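Local coordinates for putative exported protein (Bacteroides fragilis, PDB 4RAA) that is of unknown function but adopts a six-bladed beta-propeller fold of the YWTD superfamily, at residues 226-232 against 248-254. Numbering follows the deposited sequence.
Sequences DIPSLDF and LIQSDYI
An aromatic and proline cluster, backed by one backbone hydrogen bond, joins Pro228 and Phe232 to Tyr253 where two short helices are linked to neighbouring sheets of the propeller. Tyr253 meets the two through different parts of its ring. Its ring receives Pro228 CA over one face, a CH-pi contact with CA 3.6 Å from the Tyr253 ring centroid and 16° off the normal. Its CE2 edge is directed at the face of Phe232, giving a T-shaped (edge-to-face) pair with centroids 5.0 Å apart and planes at 63°. Phe232 reaches over Tyr253 because its CG stands anti to the backbone N (chi1 -179°), and the far end of the same ring meets helix 245-250: CE1 lies beside Leu248 CA at the ring edge, and CZ is 3.8 Å from Ser251 CB. Leu248 CD1 also packs on Pro228 CG, the two side chains crossing at about a right angle.

In this six-bladed beta-propeller the chain leaves strand 213-222, runs through helices 230-237 and 245-250, and enters strand 254-261 of the next four-stranded sheet, so the contact closes the base of a helical excursion between two sheets. Ile254 N donates to Asp226 O at 2.7 Å, and Thr225 OG1 bonds to Asp252 O just alongside. Ser229 OG, at the N-cap of helix 230-237, accepts from Phe232 N at 3.1 Å and so holds the residue bearing the ring; Ser251 OG and N both donate to Leu248 O, from the same face of its carbonyl plane.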
# COMPACT_ATOMS: atom_id res chain seq x y z
N ASP A 226 -23.77 -11.00 34.38
CA ASP A 226 -23.76 -11.42 32.99
C ASP A 226 -23.44 -10.21 32.11
O ASP A 226 -23.28 -9.09 32.62
CB ASP A 226 -25.15 -12.00 32.64
CG ASP A 226 -25.16 -12.91 31.41
OD1 ASP A 226 -24.10 -13.21 30.84
OD2 ASP A 226 -26.25 -13.34 31.02
N ILE A 227 -23.25 -10.45 30.82
CA ILE A 227 -23.16 -9.37 29.83
C ILE A 227 -24.51 -8.64 29.72
O ILE A 227 -25.56 -9.25 29.99
CB ILE A 227 -22.81 -9.86 28.39
CG1 ILE A 227 -23.60 -11.16 28.05
CG2 ILE A 227 -21.32 -10.06 28.27
CD1 ILE A 227 -23.86 -11.42 26.60
N PRO A 228 -24.51 -7.36 29.31
CA PRO A 228 -25.78 -6.62 29.12
C PRO A 228 -26.64 -7.19 28.00
O PRO A 228 -26.08 -7.69 27.02
CB PRO A 228 -25.31 -5.22 28.73
CG PRO A 228 -23.91 -5.15 29.20
CD PRO A 228 -23.36 -6.50 28.98
N SER A 229 -27.96 -7.11 28.15
CA SER A 229 -28.89 -7.56 27.10
C SER A 229 -28.88 -6.56 25.94
O SER A 229 -28.38 -5.44 26.08
CB SER A 229 -30.32 -7.70 27.63
OG SER A 229 -30.87 -6.45 28.03
N LEU A 230 -29.43 -6.95 24.80
CA LEU A 230 -29.53 -6.04 23.65
C LEU A 230 -30.47 -4.86 23.95
O LEU A 230 -30.18 -3.73 23.56
CB LEU A 230 -30.00 -6.79 22.40
CG LEU A 230 -30.07 -6.04 21.06
CD1 LEU A 230 -28.73 -5.41 20.72
CD2 LEU A 230 -30.53 -6.98 19.96
N ASP A 231 -31.56 -5.12 24.68
CA ASP A 231 -32.54 -4.09 25.08
C ASP A 231 -31.96 -3.06 26.03
O ASP A 231 -32.24 -1.86 25.89
CB ASP A 231 -33.80 -4.72 25.71
CG ASP A 231 -34.62 -5.52 24.71
OD1 ASP A 231 -34.20 -5.67 23.55
OD2 ASP A 231 -35.71 -5.99 25.08
N PHE A 232 -31.17 -3.52 27.01
CA PHE A 232 -30.50 -2.61 27.95
C PHE A 232 -29.55 -1.64 27.22
O PHE A 232 -29.51 -0.46 27.57
CB PHE A 232 -29.71 -3.39 29.01
CG PHE A 232 -29.01 -2.51 30.01
CD1 PHE A 232 -27.71 -2.05 29.76
CD2 PHE A 232 -29.66 -2.13 31.18
CE1 PHE A 232 -27.07 -1.23 30.68
CE2 PHE A 232 -29.02 -1.32 32.11
CZ PHE A 232 -27.72 -0.87 31.86
N LEU A 248 -24.07 1.77 31.91
CA LEU A 248 -23.58 0.40 32.00
C LEU A 248 -22.82 0.13 33.31
O LEU A 248 -23.01 -0.90 33.94
CB LEU A 248 -22.70 0.09 30.78
CG LEU A 248 -22.05 -1.29 30.65
CD1 LEU A 248 -23.05 -2.41 30.84
CD2 LEU A 248 -21.35 -1.42 29.31
N ILE A 249 -21.97 1.08 33.70
CA ILE A 249 -21.19 1.00 34.95
C ILE A 249 -22.07 1.06 36.21
O ILE A 249 -21.73 0.44 37.22
CB ILE A 249 -20.02 2.04 34.91
CG1 ILE A 249 -18.94 1.49 33.96
CG2 ILE A 249 -19.41 2.31 36.28
CD1 ILE A 249 -17.84 2.45 33.58
N GLN A 250 -23.21 1.75 36.13
CA GLN A 250 -24.18 1.82 37.24
C GLN A 250 -24.92 0.50 37.47
O GLN A 250 -25.46 0.30 38.56
CB GLN A 250 -25.23 2.92 37.02
CG GLN A 250 -24.69 4.33 36.79
CD GLN A 250 -23.72 4.79 37.86
OE1 GLN A 250 -22.65 5.32 37.56
NE2 GLN A 250 -24.08 4.56 39.12
N SER A 251 -24.98 -0.38 36.46
CA SER A 251 -25.70 -1.65 36.55
C SER A 251 -24.87 -2.79 37.13
O SER A 251 -23.64 -2.71 37.24
CB SER A 251 -26.23 -2.08 35.17
OG SER A 251 -25.16 -2.38 34.29
N ASP A 252 -25.58 -3.87 37.48
CA ASP A 252 -24.98 -5.10 37.98
C ASP A 252 -24.29 -5.91 36.87
O ASP A 252 -23.54 -6.83 37.19
CB ASP A 252 -26.04 -5.99 38.66
CG ASP A 252 -26.60 -5.37 39.96
OD1 ASP A 252 -25.82 -4.85 40.79
OD2 ASP A 252 -27.83 -5.43 40.15
N TYR A 253 -24.56 -5.60 35.59
CA TYR A 253 -23.94 -6.29 34.41
C TYR A 253 -22.42 -6.17 34.35
O TYR A 253 -21.82 -5.38 35.09
CB TYR A 253 -24.50 -5.73 33.09
CG TYR A 253 -25.95 -6.04 32.77
CD1 TYR A 253 -26.37 -7.35 32.51
CD2 TYR A 253 -26.89 -5.00 32.65
CE1 TYR A 253 -27.70 -7.63 32.17
CE2 TYR A 253 -28.21 -5.27 32.32
CZ TYR A 253 -28.62 -6.58 32.08
OH TYR A 253 -29.94 -6.81 31.76
N ILE A 254 -21.80 -6.95 33.46
CA ILE A 254 -20.36 -6.91 33.21
C ILE A 254 -20.06 -5.68 32.34
O ILE A 254 -20.44 -5.63 31.17
CB ILE A 254 -19.81 -8.19 32.56
CG1 ILE A 254 -19.91 -9.36 33.54
CG2 ILE A 254 -18.34 -8.01 32.14
CD1 ILE A 254 -19.70 -10.74 32.94